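Local coordinates for protein purine nucleoside phosphorylase (Grouper iridovirus, PDB 3KHS) that probably catalyses the phosphate-dependent cleavage of purine nucleosides into a free purine base and ribose 1-phosphate in purine salvage, at residues G25-S30 against K79-L84; S30-I35 against V109-A114; D131-P136 against E186-C191; F126-D131 against L233-I238. All coordinates share one frame; numbering follows the deposited sequence.

How the interactions relate
All four contacts reach the same mixed sheet. Interactions 1 and 2 lie side by side, share Ser-30 and meet at one bound phosphate. Strands 24-28 and 107-116 are neighbours in the sheet, and both contacts hold loops against strands by packing and through the ion. Interaction 1 is only partly buried. Interaction 2 is buried, although Ser-30 is exposed. Interactions 3 and 4 are buried and share Asp-131, where the chain has just turned a corner. They are strand pairs held by backbone hydrogen bonds, parallel in 3 and antiparallel in 4. Interaction 3 also meets a second subunit. Strand 231-241 of interaction 4 runs beside strand 107-116 of interaction 2.

Interaction 1. Residues G25-S30 against K79-L84; sequences GIVCGS and KGRFHL. With PO4 (phosphate ion), chain G.
Val-27 and Arg-81 form the tight part of this contact. Their side chains cross at about a right angle. Val-27 CG1 lies over one face of the guanidinium, offset toward the rim, 3.3 Å from Arg-81 NH2. The arginine gets there with CG between its backbone N and carbonyl carbon (chi1 55°) and bends at chi2 and chi3. Gly-29 CA comes within 3.3 Å of Arg-81 NH1. The same CA lies 3.4 Å from O1 of a bound phosphate, an approach helped by the lack of a side chain. The contact is looser at Cys-28 and Lys-79. Cys-28 CB stays 4.3 Å from Lys-79 CA, and Lys-79 is partly exposed.

The phosphate bridges the segments. Its O2 accepts a bond from Arg-81 NH1 (3.0 Å, N-H...O 146°), near the guanidinium plane. His-83 NE2 gives O2 a straighter bond from the ring edge (2.8 Å, 165°). From the other segment, Ser-30 N donates to O1 (2.8 Å) and Ser-30 OG to O4 (2.7 Å). Glu-221 holds Arg-81 NE by a salt bridge and so helps position the arginine. These donors converge on one anion, consistent with the phosphate-substrate site of the PNP family, although the ion probably came from the crystallisation liquor.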
loop_
_atom_site.group_PDB
_atom_site.type_symbol
_atom_site.label_atom_id
_atom_site.label_comp_id
_atom_site.label_asym_id
_atom_site.label_seq_id
_atom_site.Cartn_x
_atom_site.Cartn_y
_atom_site.Cartn_z
ATOM N N GLY B 25 -11.878 25.702 -10.916
ATOM C CA GLY B 25 -11.610 24.505 -11.699
ATOM C C GLY B 25 -12.631 23.395 -11.483
ATOM O O GLY B 25 -13.217 23.260 -10.412
ATOM N N ILE B 26 -12.848 22.585 -12.506
ATOM C CA ILE B 26 -13.799 21.485 -12.409
ATOM C C ILE B 26 -13.161 20.215 -12.974
ATOM O O ILE B 26 -12.514 20.264 -14.015
ATOM C CB ILE B 26 -15.096 21.736 -13.244
ATOM C CG1 ILE B 26 -15.684 23.111 -12.932
ATOM C CG2 ILE B 26 -16.132 20.622 -12.962
ATOM C CD1 ILE B 26 -16.778 23.521 -13.896
ATOM N N VAL B 27 -13.353 19.090 -12.284
ATOM C CA VAL B 27 -12.836 17.795 -12.732
ATOM C C VAL B 27 -14.076 16.926 -12.906
ATOM O O VAL B 27 -14.790 16.682 -11.931
ATOM C CB VAL B 27 -11.947 17.111 -11.658
ATOM C CG1 VAL B 27 -11.294 15.839 -12.237
ATOM C CG2 VAL B 27 -10.890 18.051 -11.170
ATOM N N CYS B 28 -14.349 16.472 -14.127
ATOM C CA CYS B 28 -15.504 15.613 -14.369
ATOM C C CYS B 28 -15.166 14.135 -14.196
ATOM O O CYS B 28 -14.260 13.599 -14.854
ATOM C CB CYS B 28 -16.039 15.804 -15.785
ATOM S SG CYS B 28 -16.491 17.485 -16.130
ATOM N N GLY B 29 -15.917 13.469 -13.328
ATOM C CA GLY B 29 -15.688 12.058 -13.105
ATOM C C GLY B 29 -16.286 11.197 -14.192
ATOM O O GLY B 29 -16.633 11.700 -15.267
ATOM N N SER B 30 -16.425 9.902 -13.912
ATOM C CA SER B 30 -16.979 8.986 -14.907
ATOM C C SER B 30 -18.429 9.264 -15.306
ATOM O O SER B 30 -19.315 9.293 -14.454
ATOM C CB SER B 30 -16.854 7.543 -14.424
ATOM O OG SER B 30 -15.496 7.195 -14.328
ATOM N N LYS B 79 -12.406 17.334 -18.665
ATOM C CA LYS B 79 -13.370 16.349 -19.133
ATOM C C LYS B 79 -12.594 15.032 -19.168
ATOM O O LYS B 79 -12.084 14.632 -20.207
ATOM C CB LYS B 79 -13.898 16.708 -20.529
ATOM C CG LYS B 79 -15.043 17.722 -20.502
ATOM C CD LYS B 79 -15.703 17.899 -21.848
ATOM C CE LYS B 79 -16.638 16.749 -22.185
ATOM N NZ LYS B 79 -17.572 17.111 -23.318
ATOM N N GLY B 80 -12.487 14.384 -18.009
ATOM C CA GLY B 80 -11.761 13.136 -17.912
ATOM C C GLY B 80 -10.615 13.383 -16.962
ATOM O O GLY B 80 -10.062 14.479 -16.949
ATOM N N ARG B 81 -10.261 12.389 -16.151
ATOM C CA ARG B 81 -9.163 12.552 -15.208
ATOM C C ARG B 81 -8.200 11.369 -15.341
ATOM O O ARG B 81 -8.374 10.546 -16.214
ATOM C CB ARG B 81 -9.702 12.653 -13.783
ATOM C CG ARG B 81 -10.613 11.473 -13.344
ATOM C CD ARG B 81 -10.353 11.105 -11.888
ATOM N NE ARG B 81 -10.679 12.223 -11.003
ATOM C CZ ARG B 81 -11.914 12.583 -10.683
ATOM N NH1 ARG B 81 -12.969 11.905 -11.170
ATOM N NH2 ARG B 81 -12.099 13.627 -9.886
ATOM N N PHE B 82 -7.178 11.308 -14.495
ATOM C CA PHE B 82 -6.208 10.224 -14.534
ATOM C C PHE B 82 -6.276 9.448 -13.217
ATOM O O PHE B 82 -6.471 10.046 -12.160
ATOM C CB PHE B 82 -4.793 10.806 -14.763
ATOM C CG PHE B 82 -4.661 11.520 -16.074
ATOM C CD1 PHE B 82 -4.630 10.803 -17.266
ATOM C CD2 PHE B 82 -4.725 12.912 -16.136
ATOM C CE1 PHE B 82 -4.681 11.464 -18.508
ATOM C CE2 PHE B 82 -4.775 13.586 -17.382
ATOM C CZ PHE B 82 -4.756 12.859 -18.562
ATOM N N HIS B 83 -6.122 8.125 -13.278
ATOM C CA HIS B 83 -6.188 7.291 -12.069
ATOM C C HIS B 83 -4.990 6.398 -11.897
ATOM O O HIS B 83 -4.409 5.917 -12.885
ATOM C CB HIS B 83 -7.381 6.317 -12.083
ATOM C CG HIS B 83 -8.670 6.909 -12.542
ATOM N ND1 HIS B 83 -8.929 7.182 -13.866
ATOM C CD2 HIS B 83 -9.786 7.258 -11.857
ATOM C CE1 HIS B 83 -10.151 7.676 -13.983
ATOM N NE2 HIS B 83 -10.694 7.731 -12.779
ATOM N N LEU B 84 -4.675 6.113 -10.632
ATOM C CA LEU B 84 -3.597 5.179 -10.308
ATOM C C LEU B 84 -3.734 3.847 -11.029
ATOM O O LEU B 84 -2.733 3.282 -11.480
ATOM C CB LEU B 84 -3.542 4.869 -8.811
ATOM C CG LEU B 84 -2.545 5.742 -8.077
ATOM C CD1 LEU B 84 -3.047 7.183 -8.163
ATOM C CD2 LEU B 84 -2.411 5.300 -6.594
HETATM P P PO4 G . -14.144 8.304 -11.336
HETATM O O1 PO4 G . -15.410 9.076 -11.455
HETATM O O2 PO4 G . -13.040 9.039 -12.030
HETATM O O3 PO4 G . -13.780 8.142 -9.898
HETATM O O4 PO4 G . -14.329 6.965 -11.957
#

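Interaction 2. Residues S30-I35 against V109-A114; sequences SGLGKI and VLTNAA. With PO4 (phosphate ion), chain G.
Ser-30 and Ala-113 touch at the edge of what is probably the phosphate site of the PNP family, where the loop 30-35 passes strand 107-116. Ala-113 CB sits 4.0 Å from Ser-30 O and 4.1 Å from Ser-30 CB. Ala-113 N donates to phosphate O1 at 2.9 Å with an N-H...O angle of 154°. That oxygen, which Ser-30 N also reaches, is therefore gripped by two backbone N-H groups, one from each segment. Asn-112 CA is close beside the same oxygen, 3.1 Å from O1.

Away from the ion, aliphatic side chains meet Thr-111. Leu-32 CD1 leans on Thr-111, 3.5 Å from its CB and 3.4 Å from its OG1. The two side chains cross obliquely. Ile-35 meets Thr-111 tip to tip, with Ile-35 CD1 4.0 Å from Thr-111 CG2. The threonine splits its two branches by role. Its OG1, placed between the backbone N and the carbonyl carbon (chi1 63°), is hydrogen-bonded to Val-27 O of strand 24-28 and to Gly-29 N just after it. Its CG2 is left to meet the isoleucine.

Strand 107-116 runs between strands 24-28 and 231-241, both parallel to it. Ile-35 also packs on Met-268 and Thr-269, so helix 257-279 borders the loop.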
loop_
_atom_site.group_PDB
_atom_site.type_symbol
_atom_site.label_atom_id
_atom_site.label_comp_id
_atom_site.label_asym_id
_atom_site.label_seq_id
_atom_site.Cartn_x
_atom_site.Cartn_y
_atom_site.Cartn_z
ATOM N N SER B 30 -16.425 9.902 -13.912
ATOM C CA SER B 30 -16.979 8.986 -14.907
ATOM C C SER B 30 -18.429 9.264 -15.306
ATOM O O SER B 30 -19.315 9.293 -14.454
ATOM C CB SER B 30 -16.854 7.543 -14.424
ATOM O OG SER B 30 -15.496 7.195 -14.328
ATOM N N GLY B 31 -18.643 9.452 -16.611
ATOM C CA GLY B 31 -19.967 9.729 -17.141
ATOM C C GLY B 31 -20.503 11.118 -16.812
ATOM O O GLY B 31 -21.661 11.429 -17.097
ATOM N N LEU B 32 -19.667 11.961 -16.220
ATOM C CA LEU B 32 -20.101 13.299 -15.847
ATOM C C LEU B 32 -19.527 14.386 -16.771
ATOM O O LEU B 32 -19.434 15.552 -16.396
ATOM C CB LEU B 32 -19.697 13.545 -14.392
ATOM C CG LEU B 32 -20.272 12.490 -13.445
ATOM C CD1 LEU B 32 -19.725 12.690 -12.027
ATOM C CD2 LEU B 32 -21.810 12.593 -13.465
ATOM N N GLY B 33 -19.149 13.986 -17.980
ATOM C CA GLY B 33 -18.598 14.920 -18.948
ATOM C C GLY B 33 -19.512 16.076 -19.316
ATOM O O GLY B 33 -19.078 17.227 -19.390
ATOM N N LYS B 34 -20.782 15.779 -19.549
ATOM C CA LYS B 34 -21.748 16.807 -19.924
ATOM C C LYS B 34 -21.588 18.107 -19.133
ATOM O O LYS B 34 -21.925 19.168 -19.623
ATOM C CB LYS B 34 -23.172 16.267 -19.754
ATOM C CG LYS B 34 -23.532 15.102 -20.669
ATOM C CD LYS B 34 -24.163 15.563 -21.986
ATOM C CE LYS B 34 -24.612 14.358 -22.832
ATOM N NZ LYS B 34 -25.328 14.723 -24.106
ATOM N N ILE B 35 -21.075 18.020 -17.913
ATOM C CA ILE B 35 -20.891 19.195 -17.082
ATOM C C ILE B 35 -20.140 20.288 -17.844
ATOM O O ILE B 35 -20.379 21.476 -17.642
ATOM C CB ILE B 35 -20.061 18.861 -15.818
ATOM C CG1 ILE B 35 -20.751 17.799 -14.974
ATOM C CG2 ILE B 35 -19.847 20.113 -14.988
ATOM C CD1 ILE B 35 -20.037 17.539 -13.644
ATOM N N VAL B 109 -13.767 22.052 -8.016
ATOM C CA VAL B 109 -14.973 21.251 -7.781
ATOM C C VAL B 109 -14.751 19.907 -8.502
ATOM O O VAL B 109 -14.682 19.859 -9.741
ATOM C CB VAL B 109 -16.239 21.917 -8.383
ATOM C CG1 VAL B 109 -17.473 21.042 -8.100
ATOM C CG2 VAL B 109 -16.457 23.332 -7.805
ATOM N N LEU B 110 -14.646 18.830 -7.724
ATOM C CA LEU B 110 -14.417 17.484 -8.256
ATOM C C LEU B 110 -15.681 16.629 -8.193
ATOM O O LEU B 110 -16.468 16.735 -7.264
ATOM C CB LEU B 110 -13.355 16.743 -7.432
ATOM C CG LEU B 110 -11.968 17.193 -6.925
ATOM C CD1 LEU B 110 -10.927 17.001 -7.973
ATOM C CD2 LEU B 110 -12.020 18.612 -6.423
ATOM N N THR B 111 -15.860 15.773 -9.182
ATOM C CA THR B 111 -16.987 14.861 -9.214
ATOM C C THR B 111 -16.432 13.473 -9.538
ATOM O O THR B 111 -15.332 13.355 -10.107
ATOM C CB THR B 111 -17.995 15.235 -10.306
ATOM O OG1 THR B 111 -17.369 15.132 -11.591
ATOM C CG2 THR B 111 -18.535 16.637 -10.076
ATOM N N ASN B 112 -17.171 12.432 -9.155
ATOM C CA ASN B 112 -16.766 11.063 -9.462
ATOM C C ASN B 112 -17.971 10.163 -9.306
ATOM O O ASN B 112 -19.008 10.578 -8.786
ATOM C CB ASN B 112 -15.644 10.588 -8.542
ATOM C CG ASN B 112 -16.063 10.492 -7.079
ATOM O OD1 ASN B 112 -17.101 9.918 -6.754
ATOM N ND2 ASN B 112 -15.235 11.020 -6.187
ATOM N N ALA B 113 -17.835 8.940 -9.792
ATOM C CA ALA B 113 -18.875 7.932 -9.685
ATOM C C ALA B 113 -18.292 6.992 -8.631
ATOM O O ALA B 113 -17.109 6.643 -8.704
ATOM C CB ALA B 113 -19.051 7.205 -11.016
ATOM N N ALA B 114 -19.090 6.624 -7.634
ATOM C CA ALA B 114 -18.603 5.745 -6.585
ATOM C C ALA B 114 -19.638 4.711 -6.140
ATOM O O ALA B 114 -20.804 4.814 -6.483
ATOM C CB ALA B 114 -18.159 6.561 -5.420
HETATM P P PO4 G . -14.144 8.304 -11.336
HETATM O O1 PO4 G . -15.410 9.076 -11.455
HETATM O O2 PO4 G . -13.040 9.039 -12.030
HETATM O O3 PO4 G . -13.780 8.142 -9.898
HETATM O O4 PO4 G . -14.329 6.965 -11.957
#

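Interaction 3. Residues D131-P136 against E186-C191; sequences DHINLP and EGVYCC
Asp-131 and Tyr-189 start a run of backbone bonds that pairs residues 131-134 with 186-191 in parallel. The N-to-C directions of the two segments differ by 18°. Tyr-189 N bonds to Asp-131 O at 2.9 Å, and Ile-133 N to Tyr-189 O at 2.9 Å. Cys-191 N to Ile-133 O is shorter, 2.7 Å. Leu-135 N to Cys-191 O is longer, 3.2 Å, and more bent, with an N-H...O angle of 141°. It carries the pairing past the strand to the start of helix 135-138. CA-H...O contacts supplement these bonds. His-132 CA, for example, lies 3.0 Å from Tyr-189 O, which Ile-133 N also grips.

Apolar packing is on the face of Ile-133, Val-188 and Cys-190. Ile-133 CD1 lies 4.1 Å from Val-188 CG1. Cys-190 SG, anti to its backbone N (chi1 175°), approaches Leu-135 CD1 at 4.0 Å.

Polar groups occupy the other face. Tyr-189 OH bonds to Ser-217 N near the bound phosphate. The ring of His-132 leads away from residues 186-191, and its ND1 bonds to Tyr-163 OH.

The contact faces a second subunit. Asp-131 OD2 accepts from Ala-201 N of that subunit, and Ile-133 packs on its Ile-205. Within the chain, strand 184-191 also pairs with strands 126-129 and 213-215, while helix 219-227 touches His-132 and Asn-134.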
loop_
_atom_site.group_PDB
_atom_site.type_symbol
_atom_site.label_atom_id
_atom_site.label_comp_id
_atom_site.label_asym_id
_atom_site.label_seq_id
_atom_site.Cartn_x
_atom_site.Cartn_y
_atom_site.Cartn_z
ATOM N N ASP B 131 -14.932 14.184 4.027
ATOM C CA ASP B 131 -13.603 13.726 4.409
ATOM C C ASP B 131 -13.248 12.500 3.579
ATOM O O ASP B 131 -14.117 11.936 2.922
ATOM C CB ASP B 131 -13.583 13.377 5.900
ATOM C CG ASP B 131 -12.184 13.366 6.465
ATOM O OD1 ASP B 131 -11.328 13.948 5.795
ATOM O OD2 ASP B 131 -11.921 12.825 7.561
ATOM N N HIS B 132 -11.979 12.090 3.578
ATOM C CA HIS B 132 -11.620 10.888 2.816
ATOM C C HIS B 132 -10.654 9.988 3.557
ATOM O O HIS B 132 -10.101 10.355 4.595
ATOM C CB HIS B 132 -11.042 11.224 1.409
ATOM C CG HIS B 132 -9.630 11.751 1.416
ATOM N ND1 HIS B 132 -9.224 12.796 0.603
ATOM C CD2 HIS B 132 -8.544 11.409 2.157
ATOM C CE1 HIS B 132 -7.959 13.084 0.856
ATOM N NE2 HIS B 132 -7.522 12.256 1.793
ATOM N N ILE B 133 -10.501 8.787 3.018
ATOM C CA ILE B 133 -9.581 7.780 3.531
ATOM C C ILE B 133 -8.831 7.344 2.276
ATOM O O ILE B 133 -9.396 6.664 1.408
ATOM C CB ILE B 133 -10.297 6.553 4.102
ATOM C CG1 ILE B 133 -11.114 6.935 5.329
ATOM C CG2 ILE B 133 -9.273 5.508 4.501
ATOM C CD1 ILE B 133 -12.085 5.836 5.744
ATOM N N ASN B 134 -7.576 7.777 2.164
ATOM C CA ASN B 134 -6.753 7.459 1.002
ATOM C C ASN B 134 -5.758 6.342 1.273
ATOM O O ASN B 134 -4.605 6.576 1.640
ATOM C CB ASN B 134 -6.028 8.720 0.528
ATOM C CG ASN B 134 -5.338 8.517 -0.798
ATOM O OD1 ASN B 134 -5.911 7.928 -1.688
ATOM N ND2 ASN B 134 -4.104 9.019 -0.938
ATOM N N LEU B 135 -6.209 5.112 1.096
ATOM C CA LEU B 135 -5.336 3.962 1.359
ATOM C C LEU B 135 -4.009 3.955 0.592
ATOM O O LEU B 135 -2.968 3.771 1.184
ATOM C CB LEU B 135 -6.105 2.665 1.113
ATOM C CG LEU B 135 -7.371 2.532 1.997
ATOM C CD1 LEU B 135 -8.180 1.345 1.508
ATOM C CD2 LEU B 135 -7.006 2.368 3.498
ATOM N N PRO B 136 -4.025 4.203 -0.721
ATOM C CA PRO B 136 -2.737 4.186 -1.429
ATOM C C PRO B 136 -1.755 5.221 -0.883
ATOM O O PRO B 136 -0.543 4.995 -0.861
ATOM C CB PRO B 136 -3.119 4.503 -2.863
ATOM C CG PRO B 136 -4.523 4.023 -2.977
ATOM C CD PRO B 136 -5.147 4.411 -1.649
ATOM N N GLU B 186 -23.956 13.585 2.881
ATOM C CA GLU B 186 -22.657 14.140 3.185
ATOM C C GLU B 186 -21.928 13.030 3.921
ATOM O O GLU B 186 -22.380 12.604 4.966
ATOM C CB GLU B 186 -22.760 15.376 4.068
ATOM C CG GLU B 186 -21.410 15.930 4.427
ATOM C CD GLU B 186 -21.482 17.333 4.963
ATOM O OE1 GLU B 186 -22.404 17.604 5.752
ATOM O OE2 GLU B 186 -20.616 18.159 4.607
ATOM N N GLY B 187 -20.815 12.556 3.362
ATOM C CA GLY B 187 -20.095 11.473 3.992
ATOM C C GLY B 187 -18.620 11.323 3.666
ATOM O O GLY B 187 -17.981 12.191 3.039
ATOM N N VAL B 188 -18.081 10.186 4.102
ATOM C CA VAL B 188 -16.674 9.880 3.939
ATOM C C VAL B 188 -16.348 9.075 2.685
ATOM O O VAL B 188 -16.924 8.004 2.471
ATOM C CB VAL B 188 -16.174 9.128 5.190
ATOM C CG1 VAL B 188 -14.674 8.906 5.101
ATOM C CG2 VAL B 188 -16.525 9.911 6.430
ATOM N N TYR B 189 -15.428 9.587 1.861
ATOM C CA TYR B 189 -15.031 8.887 0.611
ATOM C C TYR B 189 -13.775 8.064 0.820
ATOM O O TYR B 189 -12.761 8.584 1.249
ATOM C CB TYR B 189 -14.775 9.879 -0.538
ATOM C CG TYR B 189 -14.375 9.236 -1.849
ATOM C CD1 TYR B 189 -15.277 9.130 -2.914
ATOM C CD2 TYR B 189 -13.065 8.798 -2.050
ATOM C CE1 TYR B 189 -14.865 8.606 -4.179
ATOM C CE2 TYR B 189 -12.656 8.287 -3.279
ATOM C CZ TYR B 189 -13.548 8.201 -4.332
ATOM O OH TYR B 189 -13.042 7.772 -5.542
ATOM N N CYS B 190 -13.844 6.773 0.551
ATOM C CA CYS B 190 -12.654 5.932 0.706
ATOM C C CYS B 190 -12.052 5.663 -0.666
ATOM O O CYS B 190 -12.721 5.130 -1.555
ATOM C CB CYS B 190 -12.972 4.589 1.393
ATOM S SG CYS B 190 -11.556 3.415 1.483
ATOM N N CYS B 191 -10.789 6.041 -0.821
ATOM C CA CYS B 191 -10.092 5.852 -2.078
ATOM C C CYS B 191 -9.197 4.613 -2.066
ATOM O O CYS B 191 -8.367 4.446 -1.164
ATOM C CB CYS B 191 -9.228 7.089 -2.387
ATOM S SG CYS B 191 -8.360 6.947 -3.973
#

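Interaction 4. Residues F126-D131 against L233-I238; sequences FMVVRD and LAVSLI
Ser-236 O is gripped by Met-127 N at 2.7 Å, with an N-H...O angle of 162°. Phe-126 CA also makes a CA-H...O contact with this oxygen. Ser-236 N returns a bond to Met-127 O at 2.8 Å, nearly straight at the hydrogen (173°). Met-127 and Ser-236 are thus an antiparallel hydrogen-bonded pair. Further along, Val-129 N bonds to Ala-234 O at 2.8 Å. The strands part there, and a water stands between Val-129 O and Ala-234 N. It accepts from Ala-234 N at 2.8 Å.

Phe-126, Val-128, Val-235 and Leu-237 share one face. Leu-237 CD2 meets the edge of the Phe-126 ring in its plane, 3.9 Å from CE2. Val-128 CG2 lies 4.1 Å from Val-235 CG2. Both of these methyls are anti to their own carbonyl carbons. Met-127 and Ser-236 point to the other face. Ser-236 OG is hydrogen-bonded to Asn-112 OD1, which ties this face to strand 107-116. Ile-238 CD1 reaches Met-127 CB at 4.2 Å. Val-129 CG2 packs on Ala-234 CB at 3.9 Å.

Strand 126-129 lies between strand 231-241 and strand 184-191, the second of which runs parallel to it. Helix 257-279 packs on Phe-126 and Val-235, and helix 165-178 on Val-128. Tyr-189 of strand 184-191 touches Val-129 and Ser-236.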
loop_
_atom_site.group_PDB
_atom_site.type_symbol
_atom_site.label_atom_id
_atom_site.label_comp_id
_atom_site.label_asym_id
_atom_site.label_seq_id
_atom_site.Cartn_x
_atom_site.Cartn_y
_atom_site.Cartn_z
ATOM N N PHE B 126 -26.418 11.491 -4.480
ATOM C CA PHE B 126 -25.203 12.287 -4.513
ATOM C C PHE B 126 -24.621 12.266 -3.108
ATOM O O PHE B 126 -25.358 12.349 -2.130
ATOM C CB PHE B 126 -25.516 13.744 -4.860
ATOM C CG PHE B 126 -25.833 13.995 -6.315
ATOM C CD1 PHE B 126 -26.390 15.207 -6.709
ATOM C CD2 PHE B 126 -25.562 13.053 -7.281
ATOM C CE1 PHE B 126 -26.668 15.469 -8.044
ATOM C CE2 PHE B 126 -25.840 13.316 -8.627
ATOM C CZ PHE B 126 -26.392 14.525 -9.001
ATOM N N MET B 127 -23.307 12.147 -2.993
ATOM C CA MET B 127 -22.688 12.202 -1.678
ATOM C C MET B 127 -21.644 13.296 -1.711
ATOM O O MET B 127 -20.612 13.165 -2.365
ATOM C CB MET B 127 -21.994 10.900 -1.266
ATOM C CG MET B 127 -21.394 11.050 0.128
ATOM S SD MET B 127 -20.245 9.824 0.670
ATOM C CE MET B 127 -18.728 10.468 -0.010
ATOM N N VAL B 128 -21.939 14.384 -1.020
ATOM C CA VAL B 128 -21.027 15.497 -0.916
ATOM C C VAL B 128 -19.946 14.969 0.020
ATOM O O VAL B 128 -20.265 14.383 1.064
ATOM C CB VAL B 128 -21.760 16.715 -0.301
ATOM C CG1 VAL B 128 -20.770 17.708 0.229
ATOM C CG2 VAL B 128 -22.659 17.354 -1.349
ATOM N N VAL B 129 -18.679 15.176 -0.335
ATOM C CA VAL B 129 -17.587 14.647 0.474
ATOM C C VAL B 129 -17.128 15.525 1.614
ATOM O O VAL B 129 -16.718 16.663 1.408
ATOM C CB VAL B 129 -16.353 14.290 -0.410
ATOM C CG1 VAL B 129 -15.274 13.652 0.438
ATOM C CG2 VAL B 129 -16.775 13.354 -1.512
ATOM N N ARG B 130 -17.178 14.982 2.824
ATOM C CA ARG B 130 -16.773 15.745 3.991
ATOM C C ARG B 130 -15.379 15.362 4.433
ATOM O O ARG B 130 -14.711 16.109 5.130
ATOM C CB ARG B 130 -17.757 15.535 5.157
ATOM C CG ARG B 130 -17.548 14.243 5.924
ATOM C CD ARG B 130 -18.388 14.152 7.216
ATOM N NE ARG B 130 -17.620 13.451 8.253
ATOM C CZ ARG B 130 -17.874 12.217 8.665
ATOM N NH1 ARG B 130 -18.888 11.540 8.148
ATOM N NH2 ARG B 130 -17.092 11.644 9.565
ATOM N N ASP B 131 -14.932 14.184 4.027
ATOM C CA ASP B 131 -13.603 13.726 4.409
ATOM C C ASP B 131 -13.248 12.500 3.579
ATOM O O ASP B 131 -14.117 11.936 2.922
ATOM C CB ASP B 131 -13.583 13.377 5.900
ATOM C CG ASP B 131 -12.184 13.366 6.465
ATOM O OD1 ASP B 131 -11.328 13.948 5.795
ATOM O OD2 ASP B 131 -11.921 12.825 7.561
ATOM N N LEU B 233 -14.052 20.983 -3.181
ATOM C CA LEU B 233 -15.402 20.499 -3.009
ATOM C C LEU B 233 -15.451 19.268 -3.910
ATOM O O LEU B 233 -15.008 19.309 -5.057
ATOM C CB LEU B 233 -16.412 21.510 -3.475
ATOM C CG LEU B 233 -17.779 20.888 -3.740
ATOM C CD1 LEU B 233 -18.341 20.330 -2.420
ATOM C CD2 LEU B 233 -18.719 21.921 -4.395
ATOM N N ALA B 234 -15.952 18.162 -3.377
ATOM C CA ALA B 234 -16.062 16.944 -4.168
ATOM C C ALA B 234 -17.439 16.339 -3.956
ATOM O O ALA B 234 -17.914 16.260 -2.826
ATOM C CB ALA B 234 -14.985 15.968 -3.757
ATOM N N VAL B 235 -18.080 15.937 -5.047
ATOM C CA VAL B 235 -19.402 15.322 -4.992
ATOM C C VAL B 235 -19.375 13.962 -5.720
ATOM O O VAL B 235 -19.046 13.899 -6.904
ATOM C CB VAL B 235 -20.469 16.232 -5.685
ATOM C CG1 VAL B 235 -21.832 15.514 -5.736
ATOM C CG2 VAL B 235 -20.618 17.560 -4.931
ATOM N N SER B 236 -19.726 12.888 -5.020
ATOM C CA SER B 236 -19.766 11.561 -5.632
ATOM C C SER B 236 -21.188 11.212 -6.080
ATOM O O SER B 236 -22.157 11.444 -5.367
ATOM C CB SER B 236 -19.321 10.463 -4.640
ATOM O OG SER B 236 -17.952 10.509 -4.301
ATOM N N LEU B 237 -21.294 10.655 -7.273
ATOM C CA LEU B 237 -22.566 10.194 -7.780
ATOM C C LEU B 237 -22.552 8.719 -7.328
ATOM O O LEU B 237 -21.654 7.967 -7.692
ATOM C CB LEU B 237 -22.562 10.340 -9.303
ATOM C CG LEU B 237 -23.650 9.756 -10.187
ATOM C CD1 LEU B 237 -23.137 8.449 -10.747
ATOM C CD2 LEU B 237 -24.949 9.588 -9.445
ATOM N N ILE B 238 -23.499 8.320 -6.486
ATOM C CA ILE B 238 -23.527 6.928 -6.030
ATOM C C ILE B 238 -24.137 6.136 -7.160
ATOM O O ILE B 238 -25.342 6.017 -7.256
ATOM C CB ILE B 238 -24.365 6.749 -4.744
ATOM C CG1 ILE B 238 -23.766 7.587 -3.620
ATOM C CG2 ILE B 238 -24.392 5.291 -4.332
ATOM C CD1 ILE B 238 -22.364 7.229 -3.246
HETATM O O HOH W 1 -16.588 18.652 -0.653
#